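Local atomic coordinates of putative uncharacterized protein (Chaetomium thermophilum, PDB entry 5T8V), a protein that probably loads the cohesin ring onto chromatin as the Scc2 subunit of the cohesin loader, seen here as its HEAT-repeat C-terminal fragment. Residues A[727-738]-A[782-793]; A[840-850]-A[877-887]. All blocks are in the same frame, centred on the assembly; numbering follows the deposited sequence.

Contact 1: A[727-738]-A[782-793]; sequences SAIANGLLHRVQ and QTVKRGNVANVL
Asn731 reaches from helix 727-735 to the end of helix 782-786. Its CB lies 3.8 Å from Arg786 CD. With CG anti to the backbone N (chi1 -168°), the amide swings toward the other segment, and CG rests near Val789 CG2. At the tip, Asn731 ND2 donates to Thr783 O at 3.1 Å, with an N-H...O angle of 149°. The acceptor lies almost in the amide plane. Asn731 OD1 turns back and takes a weak bond from His735 ND1. His735 ND1 also donates to Asn731 O, 3.2 Å away. An alanine at His735 would remove both bonds and is likely to leave the Asn731 amide freer to turn and Val789 CG2 less covered. Leu734 packs its CB and CD1 across Val789 CG1. Thr783 is a knob among Ser727, Ala730, Asn731 and Leu734. Its OG1 is bonded to Leu779 O within its own helix, and CG2 packs on Ala730 CB. Arg786 lays one guanidinium face over Ala728 CB. Further along, Val792 CG1 meets Val737 CB at 3.6 Å. Trp756 covers Ala730, Leu734 and Thr783. The contact thus has one directed amide bond to a backbone carbonyl, set in mixed polar and apolar packing; the histidine holds the amide only weakly.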
loop_
_atom_site.group_PDB
_atom_site.type_symbol
_atom_site.label_atom_id
_atom_site.label_comp_id
_atom_site.label_asym_id
_atom_site.label_seq_id
_atom_site.Cartn_x
_atom_site.Cartn_y
_atom_site.Cartn_z
ATOM N N SER A 727 6.582 26.540 1.526
ATOM C CA SER A 727 6.443 27.258 0.262
ATOM C C SER A 727 6.192 26.299 -0.897
ATOM O O SER A 727 5.386 26.594 -1.786
ATOM C CB SER A 727 7.686 28.108 -0.000
ATOM O OG SER A 727 8.849 27.305 -0.098
ATOM N N ALA A 728 6.868 25.147 -0.910
ATOM C CA ALA A 728 6.629 24.168 -1.968
ATOM C C ALA A 728 5.213 23.606 -1.888
ATOM O O ALA A 728 4.519 23.482 -2.908
ATOM C CB ALA A 728 7.662 23.046 -1.881
ATOM N N ILE A 729 4.773 23.251 -0.677
ATOM C CA ILE A 729 3.396 22.807 -0.456
ATOM C C ILE A 729 2.424 23.830 -1.028
ATOM O O ILE A 729 1.563 23.509 -1.855
ATOM C CB ILE A 729 3.131 22.587 1.046
ATOM C CG1 ILE A 729 4.149 21.624 1.678
ATOM C CG2 ILE A 729 1.709 22.080 1.272
ATOM C CD1 ILE A 729 4.078 20.218 1.174
ATOM N N ALA A 730 2.552 25.083 -0.585
ATOM C CA ALA A 730 1.615 26.118 -1.009
ATOM C C ALA A 730 1.659 26.316 -2.517
ATOM O O ALA A 730 0.629 26.588 -3.144
ATOM C CB ALA A 730 1.921 27.430 -0.286
ATOM N N ASN A 731 2.842 26.185 -3.119
ATOM C CA ASN A 731 2.950 26.351 -4.564
ATOM C C ASN A 731 2.199 25.247 -5.298
ATOM O O ASN A 731 1.488 25.518 -6.273
ATOM C CB ASN A 731 4.419 26.374 -4.984
ATOM C CG ASN A 731 4.604 26.826 -6.418
ATOM O OD1 ASN A 731 4.361 26.067 -7.355
ATOM N ND2 ASN A 731 5.035 28.071 -6.596
ATOM N N GLY A 732 2.336 23.999 -4.843
ATOM C CA GLY A 732 1.584 22.917 -5.464
ATOM C C GLY A 732 0.087 23.066 -5.267
ATOM O O GLY A 732 -0.694 22.996 -6.224
ATOM N N LEU A 733 -0.335 23.269 -4.016
ATOM C CA LEU A 733 -1.746 23.500 -3.726
ATOM C C LEU A 733 -2.322 24.575 -4.635
ATOM O O LEU A 733 -3.384 24.392 -5.241
ATOM C CB LEU A 733 -1.918 23.901 -2.259
ATOM C CG LEU A 733 -1.818 22.781 -1.225
ATOM C CD1 LEU A 733 -1.656 23.360 0.171
ATOM C CD2 LEU A 733 -3.045 21.891 -1.289
ATOM N N LEU A 734 -1.629 25.710 -4.739
ATOM C CA LEU A 734 -2.109 26.782 -5.603
ATOM C C LEU A 734 -2.171 26.330 -7.056
ATOM O O LEU A 734 -3.145 26.618 -7.758
ATOM C CB LEU A 734 -1.219 28.014 -5.455
ATOM C CG LEU A 734 -1.524 28.908 -4.247
ATOM C CD1 LEU A 734 -0.364 29.839 -3.923
ATOM C CD2 LEU A 734 -2.787 29.722 -4.501
ATOM N N HIS A 735 -1.151 25.604 -7.523
ATOM C CA HIS A 735 -1.199 25.071 -8.881
ATOM C C HIS A 735 -2.427 24.199 -9.098
ATOM O O HIS A 735 -2.904 24.071 -10.232
ATOM C CB HIS A 735 0.066 24.268 -9.186
ATOM C CG HIS A 735 1.083 25.021 -9.982
ATOM N ND1 HIS A 735 2.138 25.692 -9.399
ATOM C CD2 HIS A 735 1.208 25.212 -11.317
ATOM C CE1 HIS A 735 2.868 26.261 -10.342
ATOM N NE2 HIS A 735 2.325 25.986 -11.513
ATOM N N ARG A 736 -2.953 23.592 -8.036
ATOM C CA ARG A 736 -4.102 22.704 -8.151
ATOM C C ARG A 736 -5.438 23.437 -8.080
ATOM O O ARG A 736 -6.475 22.789 -7.899
ATOM C CB ARG A 736 -4.040 21.628 -7.063
ATOM C CG ARG A 736 -2.854 20.683 -7.198
ATOM C CD ARG A 736 -3.183 19.478 -8.073
ATOM N NE ARG A 736 -3.608 19.847 -9.421
ATOM C CZ ARG A 736 -2.784 20.068 -10.441
ATOM N NH1 ARG A 736 -1.470 19.964 -10.286
ATOM N NH2 ARG A 736 -3.276 20.397 -11.628
ATOM N N VAL A 737 -5.446 24.765 -8.221
ATOM C CA VAL A 737 -6.713 25.487 -8.291
ATOM C C VAL A 737 -7.298 25.411 -9.696
ATOM O O VAL A 737 -8.522 25.418 -9.863
ATOM C CB VAL A 737 -6.528 26.947 -7.841
ATOM C CG1 VAL A 737 -7.837 27.725 -7.973
ATOM C CG2 VAL A 737 -6.026 27.001 -6.407
ATOM N N GLN A 738 -6.448 25.342 -10.718
ATOM C CA GLN A 738 -6.895 25.164 -12.099
ATOM C C GLN A 738 -6.778 23.696 -12.505
ATOM O O GLN A 738 -6.106 23.332 -13.471
ATOM C CB GLN A 738 -6.092 26.065 -13.032
ATOM C CG GLN A 738 -6.375 27.548 -12.853
ATOM C CD GLN A 738 -5.542 28.414 -13.778
ATOM O OE1 GLN A 738 -4.498 27.988 -14.274
ATOM N NE2 GLN A 738 -6.003 29.637 -14.018
ATOM N N GLN A 782 7.859 33.945 -0.660
ATOM C CA GLN A 782 8.612 32.780 -1.108
ATOM C C GLN A 782 7.787 31.925 -2.059
ATOM O O GLN A 782 8.307 31.419 -3.062
ATOM C CB GLN A 782 9.063 31.949 0.092
ATOM C CG GLN A 782 10.294 32.491 0.804
ATOM C CD GLN A 782 10.805 31.559 1.891
ATOM O OE1 GLN A 782 11.100 31.994 3.004
ATOM N NE2 GLN A 782 10.920 30.272 1.571
ATOM N N THR A 783 6.495 31.759 -1.768
ATOM C CA THR A 783 5.661 30.889 -2.591
ATOM C C THR A 783 5.501 31.442 -4.003
ATOM O O THR A 783 5.613 30.694 -4.981
ATOM C CB THR A 783 4.296 30.694 -1.931
ATOM O OG1 THR A 783 4.472 30.156 -0.614
ATOM C CG2 THR A 783 3.427 29.738 -2.750
ATOM N N VAL A 784 5.239 32.744 -4.139
ATOM C CA VAL A 784 5.056 33.311 -5.473
ATOM C C VAL A 784 6.392 33.404 -6.198
ATOM O O VAL A 784 6.467 33.209 -7.417
ATOM C CB VAL A 784 4.353 34.680 -5.396
ATOM C CG1 VAL A 784 3.045 34.566 -4.623
ATOM C CG2 VAL A 784 5.261 35.737 -4.776
ATOM N N LYS A 785 7.469 33.703 -5.467
ATOM C CA LYS A 785 8.792 33.732 -6.081
ATOM C C LYS A 785 9.210 32.350 -6.562
ATOM O O LYS A 785 10.000 32.237 -7.505
ATOM C CB LYS A 785 9.822 34.282 -5.093
ATOM C CG LYS A 785 11.272 33.970 -5.457
ATOM C CD LYS A 785 12.228 34.994 -4.862
ATOM C CE LYS A 785 13.680 34.544 -4.952
ATOM N NZ LYS A 785 14.075 33.666 -3.808
ATOM N N ARG A 786 8.683 31.298 -5.939
ATOM C CA ARG A 786 9.100 29.945 -6.286
ATOM C C ARG A 786 8.738 29.604 -7.728
ATOM O O ARG A 786 9.597 29.183 -8.510
ATOM C CB ARG A 786 8.472 28.944 -5.315
ATOM C CG ARG A 786 8.636 27.493 -5.728
ATOM C CD ARG A 786 8.233 26.550 -4.605
ATOM N NE ARG A 786 9.247 26.491 -3.556
ATOM C CZ ARG A 786 10.292 25.668 -3.563
ATOM N NH1 ARG A 786 10.477 24.822 -4.568
ATOM N NH2 ARG A 786 11.161 25.691 -2.561
ATOM N N GLY A 787 7.472 29.786 -8.102
ATOM C CA GLY A 787 7.024 29.323 -9.402
ATOM C C GLY A 787 5.935 30.145 -10.060
ATOM O O GLY A 787 5.724 31.314 -9.724
ATOM N N ASN A 788 5.237 29.522 -11.013
ATOM C CA ASN A 788 4.235 30.198 -11.837
ATOM C C ASN A 788 2.885 30.114 -11.131
ATOM O O ASN A 788 2.063 29.231 -11.386
ATOM C CB ASN A 788 4.182 29.570 -13.225
ATOM C CG ASN A 788 5.559 29.219 -13.757
ATOM O OD1 ASN A 788 6.513 29.979 -13.595
ATOM N ND2 ASN A 788 5.670 28.056 -14.387
ATOM N N VAL A 789 2.661 31.058 -10.218
ATOM C CA VAL A 789 1.464 31.046 -9.385
ATOM C C VAL A 789 0.983 32.475 -9.170
ATOM O O VAL A 789 0.676 32.877 -8.043
ATOM C CB VAL A 789 1.735 30.347 -8.040
ATOM C CG1 VAL A 789 0.444 30.107 -7.299
ATOM C CG2 VAL A 789 2.456 29.016 -8.248
ATOM N N ALA A 790 0.909 33.255 -10.246
ATOM C CA ALA A 790 0.471 34.640 -10.139
ATOM C C ALA A 790 -1.020 34.752 -10.428
ATOM O O ALA A 790 -1.808 35.100 -9.543
ATOM C CB ALA A 790 1.273 35.525 -11.094
ATOM N N ASN A 791 -1.414 34.457 -11.668
ATOM C CA ASN A 791 -2.824 34.504 -12.038
ATOM C C ASN A 791 -3.664 33.640 -11.106
ATOM O O ASN A 791 -4.782 34.015 -10.723
ATOM C CB ASN A 791 -2.987 34.049 -13.490
ATOM C CG ASN A 791 -4.437 33.951 -13.914
ATOM O OD1 ASN A 791 -5.068 32.902 -13.773
ATOM N ND2 ASN A 791 -4.975 35.044 -14.445
ATOM N N VAL A 792 -3.129 32.486 -10.710
ATOM C CA VAL A 792 -3.901 31.548 -9.900
ATOM C C VAL A 792 -4.218 32.163 -8.545
ATOM O O VAL A 792 -5.380 32.223 -8.129
ATOM C CB VAL A 792 -3.148 30.215 -9.748
ATOM C CG1 VAL A 792 -4.073 29.167 -9.185
ATOM C CG2 VAL A 792 -2.576 29.743 -11.088
ATOM N N LEU A 793 -3.188 32.630 -7.834
ATOM C CA LEU A 793 -3.412 33.281 -6.546
ATOM C C LEU A 793 -4.361 34.464 -6.689
ATOM O O LEU A 793 -5.191 34.716 -5.807
ATOM C CB LEU A 793 -2.081 33.730 -5.942
ATOM C CG LEU A 793 -2.160 34.594 -4.678
ATOM C CD1 LEU A 793 -3.065 33.969 -3.629
ATOM C CD2 LEU A 793 -0.773 34.810 -4.096
#

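Contact 2: A[840-850]-A[877-887]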
loop_
_atom_site.group_PDB
_atom_site.type_symbol
_atom_site.label_atom_id
_atom_site.label_comp_id
_atom_site.label_asym_id
_atom_site.label_seq_id
_atom_site.Cartn_x
_atom_site.Cartn_y
_atom_site.Cartn_z
ATOM N N ARG A 840 11.718 43.677 -4.140
ATOM C CA ARG A 840 11.222 43.185 -5.420
ATOM C C ARG A 840 10.245 42.029 -5.226
ATOM O O ARG A 840 9.108 42.059 -5.719
ATOM C CB ARG A 840 12.426 42.761 -6.265
ATOM C CG ARG A 840 12.141 42.176 -7.631
ATOM C CD ARG A 840 13.410 41.508 -8.140
ATOM N NE ARG A 840 13.541 41.543 -9.593
ATOM C CZ ARG A 840 14.645 41.202 -10.250
ATOM N NH1 ARG A 840 14.676 41.266 -11.574
ATOM N NH2 ARG A 840 15.722 40.800 -9.586
ATOM N N ASP A 841 10.673 41.004 -4.484
ATOM C CA ASP A 841 9.845 39.819 -4.288
ATOM C C ASP A 841 8.554 40.146 -3.549
ATOM O O ASP A 841 7.518 39.525 -3.809
ATOM C CB ASP A 841 10.639 38.756 -3.532
ATOM C CG ASP A 841 11.872 38.303 -4.288
ATOM O OD1 ASP A 841 11.857 38.369 -5.536
ATOM O OD2 ASP A 841 12.853 37.879 -3.638
ATOM N N VAL A 842 8.592 41.104 -2.621
ATOM C CA VAL A 842 7.372 41.527 -1.941
ATOM C C VAL A 842 6.438 42.229 -2.919
ATOM O O VAL A 842 5.218 42.017 -2.906
ATOM C CB VAL A 842 7.715 42.430 -0.743
ATOM C CG1 VAL A 842 6.446 42.943 -0.070
ATOM C CG2 VAL A 842 8.579 41.680 0.263
ATOM N N LEU A 843 6.992 43.081 -3.781
ATOM C CA LEU A 843 6.166 43.786 -4.747
ATOM C C LEU A 843 5.558 42.844 -5.774
ATOM O O LEU A 843 4.522 43.176 -6.360
ATOM C CB LEU A 843 6.990 44.869 -5.440
ATOM C CG LEU A 843 7.473 45.966 -4.489
ATOM C CD1 LEU A 843 8.534 46.811 -5.156
ATOM C CD2 LEU A 843 6.314 46.835 -4.026
ATOM N N GLN A 844 6.164 41.677 -6.004
ATOM C CA GLN A 844 5.546 40.722 -6.917
ATOM C C GLN A 844 4.223 40.193 -6.374
ATOM O O GLN A 844 3.308 39.910 -7.155
ATOM C CB GLN A 844 6.504 39.564 -7.206
ATOM C CG GLN A 844 7.599 39.912 -8.205
ATOM C CD GLN A 844 7.040 40.421 -9.522
ATOM O OE1 GLN A 844 7.184 41.596 -9.857
ATOM N NE2 GLN A 844 6.388 39.538 -10.269
ATOM N N VAL A 845 4.097 40.062 -5.055
ATOM C CA VAL A 845 2.839 39.612 -4.459
ATOM C C VAL A 845 1.892 40.785 -4.224
ATOM O O VAL A 845 0.678 40.658 -4.416
ATOM C CB VAL A 845 3.106 38.822 -3.157
ATOM C CG1 VAL A 845 3.970 39.604 -2.193
ATOM C CG2 VAL A 845 1.795 38.426 -2.480
ATOM N N LEU A 846 2.420 41.940 -3.811
ATOM C CA LEU A 846 1.576 43.128 -3.724
ATOM C C LEU A 846 0.925 43.438 -5.063
ATOM O O LEU A 846 -0.215 43.917 -5.108
ATOM C CB LEU A 846 2.398 44.326 -3.247
ATOM C CG LEU A 846 2.644 44.427 -1.743
ATOM C CD1 LEU A 846 3.641 45.533 -1.437
ATOM C CD2 LEU A 846 1.334 44.676 -1.011
ATOM N N MET A 847 1.631 43.165 -6.160
ATOM C CA MET A 847 1.093 43.384 -7.497
ATOM C C MET A 847 -0.200 42.599 -7.701
ATOM O O MET A 847 -1.251 43.167 -8.023
ATOM C CB MET A 847 2.153 42.974 -8.521
ATOM C CG MET A 847 1.804 43.204 -9.973
ATOM S SD MET A 847 3.155 42.603 -11.008
ATOM C CE MET A 847 2.592 43.067 -12.639
ATOM N N ILE A 848 -0.134 41.280 -7.513
ATOM C CA ILE A 848 -1.303 40.434 -7.725
ATOM C C ILE A 848 -2.389 40.728 -6.698
ATOM O O ILE A 848 -3.581 40.562 -6.984
ATOM C CB ILE A 848 -0.894 38.949 -7.714
ATOM C CG1 ILE A 848 -0.155 38.599 -6.416
ATOM C CG2 ILE A 848 -0.045 38.645 -8.946
ATOM C CD1 ILE A 848 0.440 37.208 -6.384
ATOM N N PHE A 849 -2.013 41.180 -5.499
ATOM C CA PHE A 849 -3.023 41.625 -4.543
ATOM C C PHE A 849 -3.797 42.821 -5.084
ATOM O O PHE A 849 -5.033 42.828 -5.085
ATOM C CB PHE A 849 -2.372 41.972 -3.206
ATOM C CG PHE A 849 -2.492 40.888 -2.184
ATOM C CD1 PHE A 849 -1.568 39.859 -2.138
ATOM C CD2 PHE A 849 -3.533 40.891 -1.272
ATOM C CE1 PHE A 849 -1.676 38.860 -1.203
ATOM C CE2 PHE A 849 -3.648 39.892 -0.330
ATOM C CZ PHE A 849 -2.719 38.874 -0.296
ATOM N N ALA A 850 -3.080 43.848 -5.544
ATOM C CA ALA A 850 -3.743 45.010 -6.123
ATOM C C ALA A 850 -4.608 44.612 -7.311
ATOM O O ALA A 850 -5.681 45.188 -7.528
ATOM C CB ALA A 850 -2.705 46.051 -6.536
ATOM N N ASP A 877 16.312 47.494 -12.871
ATOM C CA ASP A 877 15.404 46.477 -12.358
ATOM C C ASP A 877 13.988 46.759 -12.844
ATOM O O ASP A 877 13.282 47.593 -12.270
ATOM C CB ASP A 877 15.452 46.428 -10.830
ATOM C CG ASP A 877 14.714 45.229 -10.264
ATOM O OD1 ASP A 877 14.569 44.220 -10.988
ATOM O OD2 ASP A 877 14.282 45.294 -9.094
ATOM N N LEU A 878 13.569 46.072 -13.908
ATOM C CA LEU A 878 12.268 46.338 -14.513
ATOM C C LEU A 878 11.127 45.692 -13.740
ATOM O O LEU A 878 9.999 46.193 -13.778
ATOM C CB LEU A 878 12.253 45.845 -15.959
ATOM C CG LEU A 878 13.325 46.441 -16.875
ATOM C CD1 LEU A 878 13.279 45.780 -18.244
ATOM C CD2 LEU A 878 13.162 47.955 -16.995
ATOM N N THR A 879 11.393 44.584 -13.048
ATOM C CA THR A 879 10.355 43.924 -12.264
ATOM C C THR A 879 9.711 44.898 -11.286
ATOM O O THR A 879 8.486 45.063 -11.266
ATOM C CB THR A 879 10.955 42.732 -11.518
ATOM O OG1 THR A 879 11.656 41.890 -12.441
ATOM C CG2 THR A 879 9.871 41.924 -10.821
ATOM N N VAL A 880 10.529 45.554 -10.461
ATOM C CA VAL A 880 10.007 46.507 -9.483
ATOM C C VAL A 880 9.220 47.611 -10.178
ATOM O O VAL A 880 8.146 48.016 -9.714
ATOM C CB VAL A 880 11.157 47.080 -8.627
ATOM C CG1 VAL A 880 12.279 47.628 -9.500
ATOM C CG2 VAL A 880 10.649 48.165 -7.690
ATOM N N SER A 881 9.736 48.117 -11.299
ATOM C CA SER A 881 9.072 49.214 -11.996
ATOM C C SER A 881 7.680 48.801 -12.464
ATOM O O SER A 881 6.680 49.459 -12.149
ATOM C CB SER A 881 9.930 49.672 -13.177
ATOM O OG SER A 881 11.195 50.138 -12.738
ATOM N N ARG A 882 7.596 47.706 -13.225
ATOM C CA ARG A 882 6.295 47.222 -13.670
ATOM C C ARG A 882 5.376 46.975 -12.482
ATOM O O ARG A 882 4.176 47.276 -12.538
ATOM C CB ARG A 882 6.460 45.950 -14.501
ATOM C CG ARG A 882 5.261 45.646 -15.390
ATOM C CD ARG A 882 5.524 44.469 -16.318
ATOM N NE ARG A 882 4.969 43.220 -15.798
ATOM C CZ ARG A 882 3.751 42.757 -16.073
ATOM N NH1 ARG A 882 3.346 41.608 -15.546
ATOM N NH2 ARG A 882 2.933 43.434 -16.872
ATOM N N ALA A 883 5.925 46.443 -11.388
ATOM C CA ALA A 883 5.121 46.207 -10.194
ATOM C C ALA A 883 4.480 47.498 -9.702
ATOM O O ALA A 883 3.259 47.568 -9.520
ATOM C CB ALA A 883 5.980 45.580 -9.098
ATOM N N VAL A 884 5.286 48.543 -9.491
ATOM C CA VAL A 884 4.747 49.766 -8.901
ATOM C C VAL A 884 3.780 50.448 -9.862
ATOM O O VAL A 884 2.724 50.942 -9.447
ATOM C CB VAL A 884 5.881 50.713 -8.462
ATOM C CG1 VAL A 884 6.771 50.029 -7.432
ATOM C CG2 VAL A 884 6.703 51.188 -9.650
ATOM N N VAL A 885 4.109 50.488 -11.158
ATOM C CA VAL A 885 3.202 51.152 -12.093
ATOM C C VAL A 885 1.886 50.392 -12.191
ATOM O O VAL A 885 0.828 50.998 -12.393
ATOM C CB VAL A 885 3.850 51.323 -13.481
ATOM C CG1 VAL A 885 5.125 52.147 -13.376
ATOM C CG2 VAL A 885 4.133 49.978 -14.112
ATOM N N VAL A 886 1.920 49.065 -12.050
ATOM C CA VAL A 886 0.678 48.298 -12.061
ATOM C C VAL A 886 -0.105 48.536 -10.776
ATOM O O VAL A 886 -1.341 48.587 -10.787
ATOM C CB VAL A 886 0.976 46.804 -12.281
ATOM C CG1 VAL A 886 -0.251 45.948 -11.972
ATOM C CG2 VAL A 886 1.421 46.572 -13.716
ATOM N N ILE A 887 0.594 48.685 -9.651
ATOM C CA ILE A 887 -0.092 48.942 -8.391
ATOM C C ILE A 887 -0.776 50.303 -8.427
ATOM O O ILE A 887 -1.890 50.463 -7.915
ATOM C CB ILE A 887 0.891 48.823 -7.212
ATOM C CG1 ILE A 887 1.351 47.370 -7.062
ATOM C CG2 ILE A 887 0.239 49.296 -5.909
ATOM C CD1 ILE A 887 2.522 47.181 -6.121
#
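Arg840 meets Asp877 and Thr879 with one guanidinium group. Arg840 NH1 donates to Thr879 OG1 at 3.2 Å, and the N-H...O angle is 156°. That oxygen lies close to the guanidinium plane, at its edge. Asp877 OD1 comes over one face instead, 3.0 Å from Arg840 NH1. The guanidinium and carboxylate planes stand nearly perpendicular. This salt bridge rests on charge alone, since no N-H points at the oxygen. The Asp877 side chain is poorly ordered, so the bridge is less certain than the bond to Thr879. Asp877 is the N-cap residue of helix 878-887, but its side chain makes no capping bond.

Inward, the packing is apolar. Leu843 is a knob among Val880, Ala883, Val884 and Ile887, with its CD1 3.6 Å from Val880 CG2. Ile887 returns the fit as a knob among Leu843, Leu846, Met847 and Ala850. Met847 runs fully extended, CG anti to the backbone N (chi1 -177°), which carries its methyl across the interface. There Met847 CE touches Val886 CG2 at 3.8 Å and sits over a guanidinium face of Arg882. The charge of Arg882 is met by Asp924 of helix 919-935.

The segment axes cross at only 27° and come within 9.0 Å, so the helices run nearly parallel. The pair lies between helices 773-786 and 808-824, which touch 840-850, and helix 919-935, which touches 878-887.

Overall arrangement
The two contacts follow one another along the chain: contact 1 closes before contact 2 opens. Their centres are about 17 Å apart, on the same side of the chain's centre. Contact 1 joins helix 723-735 to helices 773-786 and 791-801, and contact 2 joins helix 839-852 to helix 878-891. No helix is shared, but they touch directly. Leu793 CD2 packs on Ile848 CD1 at 3.5 Å, and Val784 lies against Val845. Segment 782-793 therefore lies between 727-738 and 840-850. Such successive helix packing is consistent with the way a HEAT-repeat solenoid is built. Both segments of contact 1 belong to the part of the chain related to the cohesion protein PDS5.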